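Local coordinates for uncharacterized protein (Uncultured organism, PDB 5IBZ) that belongs to the cyclase family, binds acetylphosphate in its pocket and may have arylformamidase activity, at residues K51-I59 with E281-A289; F221-I229 with N249-H257. All coordinates share one frame; numbering follows the deposited sequence.

Contact 1 of 2, residues K51-I59 with E281-A289; sequences KTFSLAIPI and EIWWLEELA. With UVW (acetylphosphate), chain F.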
ATOM      1  N   LYS B  51      32.958  17.255   2.170  1.00  9.42           N
ATOM      2  CA  LYS B  51      32.544  16.034   2.859  1.00 10.34           C
ATOM      3  C   LYS B  51      31.029  16.034   2.955  1.00  9.45           C
ATOM      4  O   LYS B  51      30.414  17.090   3.164  1.00 11.39           O
ATOM      5  CB  LYS B  51      33.162  15.925   4.250  1.00 10.77           C
ATOM      6  CG  LYS B  51      34.678  15.767   4.256  1.00 10.23           C
ATOM      7  CD  LYS B  51      35.235  15.418   5.638  1.00 12.64           C
ATOM      8  CE  LYS B  51      35.108  16.594   6.587  1.00 13.01           C
ATOM      9  NZ  LYS B  51      35.819  16.307   7.866  1.00 13.63           N
ATOM     10  N   THR B  52      30.439  14.858   2.749  1.00  9.37           N
ATOM     11  CA  THR B  52      28.989  14.685   2.828  1.00  9.31           C
ATOM     12  C   THR B  52      28.634  13.494   3.700  1.00  9.34           C
ATOM     13  O   THR B  52      29.334  12.478   3.692  1.00 10.51           O
ATOM     14  CB  THR B  52      28.347  14.488   1.430  1.00 13.85           C
ATOM     15  OG1 THR B  52      28.956  13.366   0.754  1.00 15.51           O
ATOM     16  CG2 THR B  52      28.475  15.758   0.587  1.00 15.96           C
ATOM     17  N   PHE B  53      27.527  13.629   4.427  1.00  9.26           N
ATOM     18  CA  PHE B  53      27.001  12.569   5.281  1.00  7.65           C
ATOM     19  C   PHE B  53      25.490  12.481   5.148  1.00  7.45           C
ATOM     20  O   PHE B  53      24.798  13.470   5.307  1.00 11.16           O
ATOM     21  CB  PHE B  53      27.369  12.824   6.747  1.00  7.94           C
ATOM     22  CG  PHE B  53      28.841  12.929   6.966  1.00  9.67           C
ATOM     23  CD1 PHE B  53      29.572  11.804   7.206  1.00 12.86           C
ATOM     24  CD2 PHE B  53      29.488  14.144   6.874  1.00 10.93           C
ATOM     25  CE1 PHE B  53      30.937  11.879   7.388  1.00 16.39           C
ATOM     26  CE2 PHE B  53      30.867  14.207   7.062  1.00 13.48           C
ATOM     27  CZ  PHE B  53      31.564  13.082   7.305  1.00 13.27           C
ATOM     28  N   SER B  54      24.978  11.296   4.824  1.00  8.29           N
ATOM     29  CA  SER B  54      23.545  11.043   4.894  1.00  7.95           C
ATOM     30  C   SER B  54      23.138  10.783   6.328  1.00  7.12           C
ATOM     31  O   SER B  54      23.724   9.915   6.975  1.00  9.47           O
ATOM     32  CB  SER B  54      23.161   9.847   4.048  1.00  8.60           C
ATOM     33  OG  SER B  54      21.866   9.399   4.387  1.00  9.07           O
ATOM     34  N   LEU B  55      22.115  11.491   6.797  1.00  7.49           N
ATOM     35  CA  LEU B  55      21.646  11.336   8.165  1.00  7.58           C
ATOM     36  C   LEU B  55      20.351  10.533   8.208  1.00  8.43           C
ATOM     37  O   LEU B  55      19.558  10.671   9.138  1.00  8.39           O
ATOM     38  CB  LEU B  55      21.447  12.716   8.827  1.00  7.60           C
ATOM     39  CG  LEU B  55      22.610  13.694   8.602  1.00  8.63           C
ATOM     40  CD1 LEU B  55      22.323  14.998   9.342  1.00  9.07           C
ATOM     41  CD2 LEU B  55      23.928  13.127   9.080  1.00  7.67           C
ATOM     42  N   ALA B  56      20.146   9.693   7.207  1.00  9.29           N
ATOM     43  CA  ALA B  56      18.974   8.826   7.163  1.00  8.68           C
ATOM     44  C   ALA B  56      19.270   7.393   7.581  1.00 10.15           C
ATOM     45  O   ALA B  56      20.358   6.869   7.338  1.00  9.33           O
ATOM     46  CB  ALA B  56      18.382   8.826   5.762  1.00  8.36           C
ATOM     47  N   ILE B  57      18.270   6.758   8.167  1.00  7.21           N
ATOM     48  CA  ILE B  57      18.271   5.296   8.275  1.00  7.45           C
ATOM     49  C   ILE B  57      17.739   4.712   6.966  1.00  7.97           C
ATOM     50  O   ILE B  57      17.045   5.386   6.197  1.00  8.82           O
ATOM     51  CB  ILE B  57      17.435   4.782   9.458  1.00  7.78           C
ATOM     52  CG1 ILE B  57      15.961   5.185   9.363  1.00  9.43           C
ATOM     53  CG2 ILE B  57      18.036   5.249  10.759  1.00  9.80           C
ATOM     54  CD1 ILE B  57      15.042   4.273  10.193  1.00  8.77           C
ATOM     55  N   PRO B  58      18.052   3.442   6.712  1.00  7.57           N
ATOM     56  CA  PRO B  58      17.489   2.843   5.498  1.00  8.40           C
ATOM     57  C   PRO B  58      15.982   2.713   5.577  1.00  7.26           C
ATOM     58  O   PRO B  58      15.447   2.320   6.638  1.00  9.08           O
ATOM     59  CB  PRO B  58      18.164   1.469   5.424  1.00 11.20           C
ATOM     60  CG  PRO B  58      18.681   1.202   6.790  1.00 14.74           C
ATOM     61  CD  PRO B  58      18.977   2.549   7.411  1.00  8.96           C
ATOM     62  N   ILE B  59      15.316   3.039   4.472  1.00  8.75           N
ATOM     63  CA  ILE B  59      13.884   2.786   4.328  1.00  9.51           C
ATOM     64  C   ILE B  59      13.704   1.329   3.933  1.00  9.20           C
ATOM     65  O   ILE B  59      13.954   0.944   2.784  1.00 10.69           O
ATOM     66  CB  ILE B  59      13.238   3.692   3.296  1.00  9.32           C
ATOM     67  CG1 ILE B  59      13.410   5.165   3.716  1.00  8.28           C
ATOM     68  CG2 ILE B  59      11.759   3.336   3.117  1.00  8.36           C
ATOM     69  CD1 ILE B  59      12.807   6.173   2.798  1.00  8.64           C
ATOM     70  N   GLU B 281      12.754  13.271  13.448  1.00  7.16           N
ATOM     71  CA  GLU B 281      12.906  12.052  14.233  1.00  7.47           C
ATOM     72  C   GLU B 281      13.536  10.945  13.421  1.00  8.35           C
ATOM     73  O   GLU B 281      13.400  10.902  12.193  1.00  8.16           O
ATOM     74  CB  GLU B 281      11.550  11.575  14.773  1.00  8.81           C
ATOM     75  CG  GLU B 281      10.966  12.552  15.788  1.00 10.44           C
ATOM     76  CD  GLU B 281       9.504  12.323  16.111  1.00 13.30           C
ATOM     77  OE1 GLU B 281       8.794  11.648  15.344  1.00 15.82           O
ATOM     78  OE2 GLU B 281       9.090  12.823  17.175  1.00 13.57           O
ATOM     79  N   ILE B 282      14.179  10.031  14.130  1.00  7.40           N
ATOM     80  CA  ILE B 282      14.843   8.843  13.566  1.00  9.19           C
ATOM     81  C   ILE B 282      15.928   9.215  12.541  1.00  7.64           C
ATOM     82  O   ILE B 282      16.172   8.531  11.540  1.00  7.82           O
ATOM     83  CB  ILE B 282      13.839   7.829  12.917  1.00  7.76           C
ATOM     84  CG1 ILE B 282      12.473   7.856  13.632  1.00  8.87           C
ATOM     85  CG2 ILE B 282      14.469   6.445  12.987  1.00  9.03           C
ATOM     86  CD1 ILE B 282      11.496   6.775  13.174  1.00 10.19           C
ATOM     87  N   TRP B 283      16.645  10.289  12.825  1.00  8.04           N
ATOM     88  CA  TRP B 283      17.834  10.605  12.044  1.00  8.95           C
ATOM     89  C   TRP B 283      18.992   9.711  12.499  1.00  7.84           C
ATOM     90  O   TRP B 283      18.954   9.140  13.595  1.00  9.14           O
ATOM     91  CB  TRP B 283      18.194  12.099  12.186  1.00  8.83           C
ATOM     92  CG  TRP B 283      17.201  13.062  11.566  1.00  7.09           C
ATOM     93  CD1 TRP B 283      15.849  12.910  11.479  1.00  8.10           C
ATOM     94  CD2 TRP B 283      17.499  14.327  10.961  1.00  6.53           C
ATOM     95  NE1 TRP B 283      15.279  14.005  10.858  1.00  7.75           N
ATOM     96  CE2 TRP B 283      16.275  14.887  10.528  1.00  7.84           C
ATOM     97  CE3 TRP B 283      18.683  15.034  10.729  1.00  6.59           C
ATOM     98  CZ2 TRP B 283      16.205  16.124   9.905  1.00  7.42           C
ATOM     99  CZ3 TRP B 283      18.609  16.268  10.107  1.00  6.84           C
ATOM    100  CH2 TRP B 283      17.387  16.795   9.700  1.00  6.47           C
ATOM    101  N   TRP B 284      20.007   9.567  11.645  1.00  8.44           N
ATOM    102  CA  TRP B 284      21.166   8.721  11.910  1.00  7.22           C
ATOM    103  C   TRP B 284      22.394   9.598  11.976  1.00  8.09           C
ATOM    104  O   TRP B 284      22.793  10.194  10.971  1.00  7.76           O
ATOM    105  CB  TRP B 284      21.348   7.656  10.821  1.00  8.09           C
ATOM    106  CG  TRP B 284      22.512   6.757  11.123  1.00 10.46           C
ATOM    107  CD1 TRP B 284      23.789   6.876  10.650  1.00 12.68           C
ATOM    108  CD2 TRP B 284      22.506   5.618  11.992  1.00 10.42           C
ATOM    109  NE1 TRP B 284      24.582   5.880  11.178  1.00 13.83           N
ATOM    110  CE2 TRP B 284      23.817   5.095  12.001  1.00 11.50           C
ATOM    111  CE3 TRP B 284      21.520   4.992  12.774  1.00 10.84           C
ATOM    112  CZ2 TRP B 284      24.158   3.960  12.744  1.00 15.13           C
ATOM    113  CZ3 TRP B 284      21.864   3.871  13.507  1.00 13.59           C
ATOM    114  CH2 TRP B 284      23.175   3.374  13.492  1.00 13.94           C
ATOM    115  N   LEU B 285      22.991   9.693  13.165  1.00  8.76           N
ATOM    116  CA  LEU B 285      24.009  10.701  13.412  1.00  8.80           C
ATOM    117  C   LEU B 285      25.383  10.152  13.768  1.00  9.32           C
ATOM    118  O   LEU B 285      26.303  10.923  14.034  1.00  9.83           O
ATOM    119  CB  LEU B 285      23.518  11.621  14.540  1.00  9.54           C
ATOM    120  CG  LEU B 285      22.193  12.332  14.230  1.00 10.61           C
ATOM    121  CD1 LEU B 285      21.759  13.204  15.393  1.00 10.43           C
ATOM    122  CD2 LEU B 285      22.281  13.152  12.954  1.00  9.68           C
ATOM    123  N   GLU B 286      25.524   8.828  13.799  1.00  8.85           N
ATOM    124  CA  GLU B 286      26.759   8.221  14.283  1.00  9.59           C
ATOM    125  C   GLU B 286      27.989   8.628  13.473  1.00  9.21           C
ATOM    126  O   GLU B 286      29.048   8.930  14.045  1.00 10.48           O
ATOM    127  CB  GLU B 286      26.644   6.691  14.287  1.00 11.48           C
ATOM    128  CG  GLU B 286      27.819   6.052  15.060  1.00 12.69           C
ATOM    129  CD  GLU B 286      27.732   4.543  15.210  1.00 26.68           C
ATOM    130  OE1 GLU B 286      26.621   3.995  15.248  1.00 24.29           O
ATOM    131  OE2 GLU B 286      28.798   3.900  15.315  1.00 35.50           O
ATOM    132  N   GLU B 287      27.897   8.604  12.150  1.00  9.99           N
ATOM    133  CA  GLU B 287      29.084   8.911  11.332  1.00 11.44           C
ATOM    134  C   GLU B 287      29.377  10.401  11.275  1.00 10.43           C
ATOM    135  O   GLU B 287      30.546  10.811  11.277  1.00 11.87           O
ATOM    136  CB  GLU B 287      28.929   8.352   9.916  1.00 14.79           C
ATOM    137  CG  GLU B 287      29.321   6.877   9.836  1.00 28.97           C
ATOM    138  CD  GLU B 287      28.505   5.992  10.766  1.00 42.10           C
ATOM    139  OE1 GLU B 287      29.072   5.505  11.779  1.00 40.24           O
ATOM    140  OE2 GLU B 287      27.303   5.774  10.485  1.00 36.31           O
ATOM    141  N   LEU B 288      28.331  11.218  11.202  1.00  8.14           N
ATOM    142  CA  LEU B 288      28.506  12.660  11.275  1.00  9.30           C
ATOM    143  C   LEU B 288      29.197  13.040  12.573  1.00  9.06           C
ATOM    144  O   LEU B 288      30.122  13.861  12.578  1.00  9.14           O
ATOM    145  CB  LEU B 288      27.167  13.392  11.168  1.00  9.98           C
ATOM    146  CG  LEU B 288      27.232  14.917  11.352  1.00 10.32           C
ATOM    147  CD1 LEU B 288      28.019  15.600  10.226  1.00  8.98           C
ATOM    148  CD2 LEU B 288      25.852  15.508  11.467  1.00 11.18           C
ATOM    149  N   ALA B 289      28.759  12.453  13.682  1.00  8.30           N
ATOM    150  CA  ALA B 289      29.311  12.827  14.975  1.00  8.51           C
ATOM    151  C   ALA B 289      30.787  12.419  15.087  1.00  8.88           C
ATOM    152  O   ALA B 289      31.602  13.165  15.645  1.00 10.27           O
ATOM    153  CB  ALA B 289      28.501  12.222  16.099  1.00 10.38           C
TER
HETATM  154  C1  UVW F 401       4.699   9.402  18.838  1.00 44.05           C
HETATM  155  O1  UVW F 401       4.112   8.887  17.948  1.00 54.91           O
HETATM  156  C1M UVW F 401       4.504   8.910  20.270  1.00 43.15           C
HETATM  157  O2  UVW F 401       5.581  10.461  18.605  1.00 27.99           O
HETATM  158  P   UVW F 401       5.766  11.178  17.137  1.00 20.73           P
HETATM  159  O1P UVW F 401       4.428  11.490  16.509  1.00 22.07           O
HETATM  160  O2P UVW F 401       6.544  12.448  17.398  1.00 26.99           O
HETATM  161  O3P UVW F 401       6.546  10.305  16.188  1.00 27.93           O

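Contact 2 of 2, residues F221-I229 with N249-H257; sequences FFLNPMTGI and NIALERVPH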
ATOM      1  N   PHE B 221      11.763  -2.437  23.391  1.00 11.37           N
ATOM      2  CA  PHE B 221      12.326  -1.133  23.061  1.00 11.56           C
ATOM      3  C   PHE B 221      11.269  -0.041  23.187  1.00 17.95           C
ATOM      4  O   PHE B 221      11.534   1.059  23.689  1.00 15.56           O
ATOM      5  CB  PHE B 221      12.893  -1.186  21.636  1.00 13.21           C
ATOM      6  CG  PHE B 221      13.576   0.088  21.145  1.00 14.63           C
ATOM      7  CD1 PHE B 221      14.952   0.256  21.266  1.00 19.30           C
ATOM      8  CD2 PHE B 221      12.863   1.049  20.462  1.00 12.69           C
ATOM      9  CE1 PHE B 221      15.584   1.412  20.762  1.00 17.33           C
ATOM     10  CE2 PHE B 221      13.480   2.190  19.966  1.00 14.45           C
ATOM     11  CZ  PHE B 221      14.839   2.368  20.112  1.00 17.61           C
ATOM     12  N   PHE B 222      10.062  -0.344  22.730  1.00 14.01           N
ATOM     13  CA  PHE B 222       9.018   0.680  22.712  1.00 16.14           C
ATOM     14  C   PHE B 222       8.155   0.708  23.965  1.00 18.46           C
ATOM     15  O   PHE B 222       7.350   1.621  24.135  1.00 26.45           O
ATOM     16  CB  PHE B 222       8.160   0.499  21.473  1.00 15.53           C
ATOM     17  CG  PHE B 222       8.839   0.999  20.231  1.00 14.95           C
ATOM     18  CD1 PHE B 222       9.012   2.356  20.042  1.00 19.29           C
ATOM     19  CD2 PHE B 222       9.348   0.127  19.296  1.00 17.53           C
ATOM     20  CE1 PHE B 222       9.658   2.841  18.927  1.00 20.46           C
ATOM     21  CE2 PHE B 222      10.000   0.617  18.155  1.00 18.22           C
ATOM     22  CZ  PHE B 222      10.145   1.970  17.983  1.00 20.32           C
ATOM     23  N   LEU B 223       8.350  -0.258  24.853  1.00 15.43           N
ATOM     24  CA  LEU B 223       7.594  -0.333  26.098  1.00 17.38           C
ATOM     25  C   LEU B 223       8.280   0.384  27.252  1.00 22.38           C
ATOM     26  O   LEU B 223       7.676   0.601  28.294  1.00 29.53           O
ATOM     27  CB  LEU B 223       7.368  -1.794  26.495  1.00 16.81           C
ATOM     28  CG  LEU B 223       6.532  -2.621  25.512  1.00 21.12           C
ATOM     29  CD1 LEU B 223       6.519  -4.082  25.906  1.00 26.35           C
ATOM     30  CD2 LEU B 223       5.121  -2.084  25.433  1.00 24.56           C
ATOM     31  N   ASN B 224       9.548   0.717  27.092  1.00 17.95           N
ATOM     32  CA  ASN B 224      10.265   1.273  28.209  1.00 22.16           C
ATOM     33  C   ASN B 224      10.668   2.722  27.921  1.00 11.90           C
ATOM     34  O   ASN B 224      10.490   3.210  26.820  1.00 13.91           O
ATOM     35  CB  ASN B 224      11.437   0.354  28.547  1.00 32.08           C
ATOM     36  CG  ASN B 224      10.967  -0.949  29.212  1.00 36.86           C
ATOM     37  OD1 ASN B 224      10.742  -0.988  30.426  1.00 29.63           O
ATOM     38  ND2 ASN B 224      10.784  -2.003  28.417  1.00 32.98           N
ATOM     39  N   PRO B 225      11.108   3.442  28.958  1.00 13.51           N
ATOM     40  CA  PRO B 225      11.416   4.861  28.750  1.00 13.58           C
ATOM     41  C   PRO B 225      12.484   5.086  27.694  1.00 12.73           C
ATOM     42  O   PRO B 225      13.347   4.234  27.520  1.00 13.27           O
ATOM     43  CB  PRO B 225      11.934   5.326  30.112  1.00 16.48           C
ATOM     44  CG  PRO B 225      11.441   4.344  31.068  1.00 23.23           C
ATOM     45  CD  PRO B 225      11.359   3.031  30.340  1.00 16.75           C
HETATM   46  N   MSE B 226      12.409   6.225  27.021  1.00 11.80           N
HETATM   47  CA  MSE B 226      13.351   6.557  25.953  1.00 10.13           C
HETATM   48  C   MSE B 226      13.934   7.949  26.156  1.00 11.44           C
HETATM   49  O   MSE B 226      13.198   8.906  26.392  1.00 11.51           O
HETATM   50  CB  MSE B 226      12.659   6.455  24.593  1.00 13.46           C
HETATM   51  CG  MSE B 226      12.304   5.031  24.228  1.00 13.72           C
HETATM   52 SE   MSE B 226      11.387   4.928  22.506  0.66 20.52          SE
HETATM   53  CE  MSE B 226       9.742   5.718  23.088  1.00 29.87           C
ATOM     54  N   THR B 227      15.260   8.056  26.069  1.00 10.99           N
ATOM     55  CA  THR B 227      15.947   9.333  26.246  1.00 11.35           C
ATOM     56  C   THR B 227      15.492  10.384  25.228  1.00  9.83           C
ATOM     57  O   THR B 227      15.201  10.074  24.077  1.00  9.31           O
ATOM     58  CB  THR B 227      17.483   9.158  26.145  1.00 14.28           C
ATOM     59  OG1 THR B 227      18.137  10.410  26.399  1.00 13.63           O
ATOM     60  CG2 THR B 227      17.903   8.659  24.783  1.00 13.35           C
ATOM     61  N   GLY B 228      15.412  11.636  25.659  1.00 10.46           N
ATOM     62  CA  GLY B 228      15.119  12.725  24.733  1.00  8.73           C
ATOM     63  C   GLY B 228      15.090  14.049  25.474  1.00  9.46           C
ATOM     64  O   GLY B 228      15.401  14.099  26.673  1.00 10.37           O
ATOM     65  N   ILE B 229      14.729  15.118  24.772  1.00 10.12           N
ATOM     66  CA  ILE B 229      14.719  16.435  25.396  1.00  8.78           C
ATOM     67  C   ILE B 229      13.532  16.624  26.336  1.00 11.27           C
ATOM     68  O   ILE B 229      12.459  16.045  26.164  1.00 10.53           O
ATOM     69  CB  ILE B 229      14.759  17.581  24.346  1.00  9.17           C
ATOM     70  CG1 ILE B 229      13.554  17.552  23.398  1.00  9.52           C
ATOM     71  CG2 ILE B 229      16.090  17.517  23.607  1.00 10.60           C
ATOM     72  CD1 ILE B 229      13.456  18.783  22.478  1.00 11.13           C
ATOM     73  N   ASN B 249      16.499   9.802  17.993  1.00  7.98           N
ATOM     74  CA  ASN B 249      15.585   8.949  18.755  1.00  8.00           C
ATOM     75  C   ASN B 249      14.267   8.883  17.980  1.00  9.73           C
ATOM     76  O   ASN B 249      14.214   9.281  16.798  1.00 11.48           O
ATOM     77  CB  ASN B 249      15.414   9.442  20.195  1.00  8.17           C
ATOM     78  CG  ASN B 249      14.874  10.847  20.281  1.00  8.05           C
ATOM     79  OD1 ASN B 249      14.400  11.399  19.289  1.00  9.20           O
ATOM     80  ND2 ASN B 249      14.920  11.430  21.488  1.00  8.20           N
ATOM     81  N   ILE B 250      13.204   8.369  18.589  1.00  8.12           N
ATOM     82  CA  ILE B 250      11.967   8.135  17.856  1.00  8.63           C
ATOM     83  C   ILE B 250      10.941   9.240  18.118  1.00 11.86           C
ATOM     84  O   ILE B 250      10.144   9.574  17.241  1.00 11.33           O
ATOM     85  CB  ILE B 250      11.323   6.766  18.215  1.00 12.62           C
ATOM     86  CG1 ILE B 250      12.379   5.662  18.301  1.00 10.53           C
ATOM     87  CG2 ILE B 250      10.261   6.424  17.205  1.00 13.68           C
ATOM     88  CD1 ILE B 250      13.240   5.464  17.062  1.00 13.63           C
ATOM     89  N   ALA B 251      10.979   9.830  19.311  1.00 10.65           N
ATOM     90  CA  ALA B 251       9.959  10.796  19.720  1.00 11.96           C
ATOM     91  C   ALA B 251      10.458  12.216  20.008  1.00 12.52           C
ATOM     92  O   ALA B 251       9.672  13.048  20.454  1.00 11.02           O
ATOM     93  CB  ALA B 251       9.259  10.274  20.948  1.00 14.08           C
ATOM     94  N   LEU B 252      11.753  12.457  19.809  1.00 10.14           N
ATOM     95  CA  LEU B 252      12.453  13.714  20.156  1.00  8.62           C
ATOM     96  C   LEU B 252      12.461  14.017  21.648  1.00  9.51           C
ATOM     97  O   LEU B 252      13.527  14.054  22.266  1.00 10.65           O
ATOM     98  CB  LEU B 252      11.869  14.924  19.408  1.00 10.35           C
ATOM     99  CG  LEU B 252      12.607  16.231  19.769  1.00 10.46           C
ATOM    100  CD1 LEU B 252      14.107  16.131  19.539  1.00 10.82           C
ATOM    101  CD2 LEU B 252      12.027  17.407  18.989  1.00 10.54           C
ATOM    102  N   GLU B 253      11.292  14.222  22.240  1.00  9.71           N
ATOM    103  CA  GLU B 253      11.269  14.436  23.678  1.00 11.54           C
ATOM    104  C   GLU B 253      11.380  13.119  24.426  1.00 13.46           C
ATOM    105  O   GLU B 253      11.121  12.041  23.875  1.00 11.07           O
ATOM    106  CB  GLU B 253      10.016  15.200  24.102  1.00 18.46           C
ATOM    107  CG  GLU B 253       8.737  14.446  24.106  1.00 17.28           C
ATOM    108  CD  GLU B 253       7.552  15.363  24.513  1.00 16.21           C
ATOM    109  OE1 GLU B 253       7.442  15.778  25.691  1.00 20.38           O
ATOM    110  OE2 GLU B 253       6.772  15.683  23.609  1.00 20.60           O
ATOM    111  N   ARG B 254      11.799  13.219  25.677  1.00 10.89           N
ATOM    112  CA  ARG B 254      11.889  12.068  26.561  1.00 10.25           C
ATOM    113  C   ARG B 254      10.501  11.446  26.723  1.00 12.80           C
ATOM    114  O   ARG B 254       9.510  12.154  26.927  1.00 14.13           O
ATOM    115  CB  ARG B 254      12.469  12.481  27.911  1.00 10.86           C
ATOM    116  CG  ARG B 254      12.844  11.324  28.822  1.00 12.67           C
ATOM    117  CD  ARG B 254      11.820  11.053  29.894  1.00 15.43           C
ATOM    118  NE  ARG B 254      12.285   9.987  30.779  1.00 15.12           N
ATOM    119  CZ  ARG B 254      11.516   9.384  31.680  1.00 21.34           C
ATOM    120  NH1 ARG B 254      12.013   8.428  32.454  1.00 22.73           N
ATOM    121  NH2 ARG B 254      10.253   9.746  31.814  1.00 23.81           N
ATOM    122  N   VAL B 255      10.442  10.126  26.613  1.00 11.91           N
ATOM    123  CA  VAL B 255       9.188   9.379  26.719  1.00 14.56           C
ATOM    124  C   VAL B 255       9.231   8.493  27.955  1.00 14.09           C
ATOM    125  O   VAL B 255      10.198   7.754  28.144  1.00 15.79           O
ATOM    126  CB  VAL B 255       8.952   8.486  25.486  1.00 22.56           C
ATOM    127  CG1 VAL B 255       7.688   7.646  25.663  1.00 28.77           C
ATOM    128  CG2 VAL B 255       8.883   9.328  24.225  1.00 31.84           C
ATOM    129  N   PRO B 256       8.184   8.555  28.792  1.00 18.23           N
ATOM    130  CA  PRO B 256       8.158   7.785  30.038  1.00 28.58           C
ATOM    131  C   PRO B 256       7.784   6.340  29.835  1.00 29.35           C
ATOM    132  O   PRO B 256       7.423   5.958  28.723  1.00 24.20           O
ATOM    133  CB  PRO B 256       7.073   8.491  30.852  1.00 31.32           C
ATOM    134  CG  PRO B 256       6.134   8.963  29.823  1.00 31.02           C
ATOM    135  CD  PRO B 256       7.003   9.431  28.689  1.00 25.28           C
ATOM    136  N   HIS B 257       7.865   5.556  30.911  1.00 40.62           N
ATOM    137  CA  HIS B 257       7.366   4.183  30.925  1.00 47.31           C
ATOM    138  C   HIS B 257       5.850   4.175  31.082  1.00 51.83           C
ATOM    139  O   HIS B 257       5.115   4.192  30.096  1.00 55.15           O
ATOM    140  CB  HIS B 257       8.004   3.377  32.064  1.00 48.78           C
ATOM    141  CG  HIS B 257       7.871   1.892  31.901  1.00 52.68           C
ATOM    142  ND1 HIS B 257       6.652   1.254  31.847  1.00 57.37           N
ATOM    143  CD2 HIS B 257       8.809   0.921  31.790  1.00 51.01           C
ATOM    144  CE1 HIS B 257       6.842  -0.045  31.704  1.00 57.88           C
ATOM    145  NE2 HIS B 257       8.142  -0.273  31.664  1.00 55.64           N
TER
HETATM  146  O   HOH W   1      12.506   9.718  23.290  1.00 13.49           O

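Contact 1 of 2, residues K51-I59 with E281-A289
Leu55 and Trp284 bring the two backbones together, with their CA atoms 4.6 Å apart and one hydrogen bond from Trp284 N to Leu55 O (2.8 Å, 165° at the hydrogen). The donor stands well above the carbonyl plane, so no lone pair is used. A CA-H...O contact from Leu55 CA to Trp284 O returns the other way.

Leu55 is buried and central to the packing. Its CD1 leans obliquely on the benzo part of the Trp283 indole, 3.9 Å from Trp283 CE3. Its other branch, CD2, reaches Leu288 CB at 3.9 Å. With CG anti to its own carbonyl carbon (chi1 -46°), Leu55 spreads these branches to the two partners. Farther toward the strand, Leu288 CA lies over one face of the Phe53 ring, offset to the rim. At the other end, Ile57 CD1 meets Ile282 CG2 at 3.6 Å, and Ile57 CG2 comes obliquely to the Trp284 indole. That indole is held in its turn by Glu287: Trp284 NE1 donates to Glu287 OE2, which lies in the plane of the indole (2.8 Å). Trp283 NE1 instead bonds Gln113 O.

The contact packs strand 52-54, outermost in the mixed sheet of this chain, and its following loop against the loop between strand 278-281 and helix 286-295. Glu281, the last residue of that strand, belongs to the acetylphosphate pocket, which Arg69, Asp115, His119, Ile250 and His268 complete.

Contact 2 of 2, residues F221-I229 with N249-H257
Asn249 ND2 reaches across to Thr227 O (2.9 Å), on a lone pair of that carbonyl. The same ND2 also donates to Leu252 O, and Asn249 OD1 accepts from Leu252 N, an Asx motif. The amide is thus gripped at both ends and its rotation fixed. Its chi1 of 59° sets CG between the backbone N and carbonyl carbon, directing ND2 at Thr227 O. With an alanine at Asn249, Thr227 O would probably lose this donor and residues 249-252 their brace. Leu252 O has a second donor, Ile229 N, at 3.0 Å.

Gly228 sits close to Leu252 O and Glu253, where a side chain would collide. Beyond it, Arg254 N donates to Ile229 O. Met226 and Val255 form an antiparallel hydrogen-bonded pair, with Met226 N to Val255 O at 2.9 Å and Val255 N to Met226 O at 3.0 Å. Strand 228-229 also pairs in parallel with strand 177-178, while 249-257 lies in the loop between strand 244-247 and helix 266-275, beside the acetylphosphate pocket.

The selenomethionine Met226 bends at chi3 (-71°) to lay CE against Val255 CB, 3.7 Å away. Ile229 CD1 packs on Leu252 CG. Ile250, a pocket residue, has CG1 at the edge of the Phe221 ring, 4.0 Å from Phe221 CE2. Phe221 CD2 stands over the centre of a Phe222 face. Near the surface, Leu223 O stands over the centre of a His257 ring face.

Farther out, Glu253 OE2 bonds His268 ND1, which probably helps to orient a histidine whose NE2 is hydrogen-bonded to the acetylphosphate. Thr227 OG1 and Arg254 NE bond Tyr176 O and Gly175 O.

After helix 37-44 the chain lays down residues 51-59 at one side of the mixed sheet. It then runs through most of the fold before 281-289 returns to close contact 1, a loop of 221 intervening residues. Contact 2 is nested inside that loop. It closes a shorter one of 19 residues, which holds helix 233-239 and strand 244-247, and ties the end of helix 215-223 and strand 228-229 to the loop before helix 266-275. The contact centres lie about 19 Å apart, yet they touch: Ile282 N is 2.8 Å from Asn249 O, a probable hydrogen bond. Beside it, Glu281 CD packs 3.0 Å from Ile250 O.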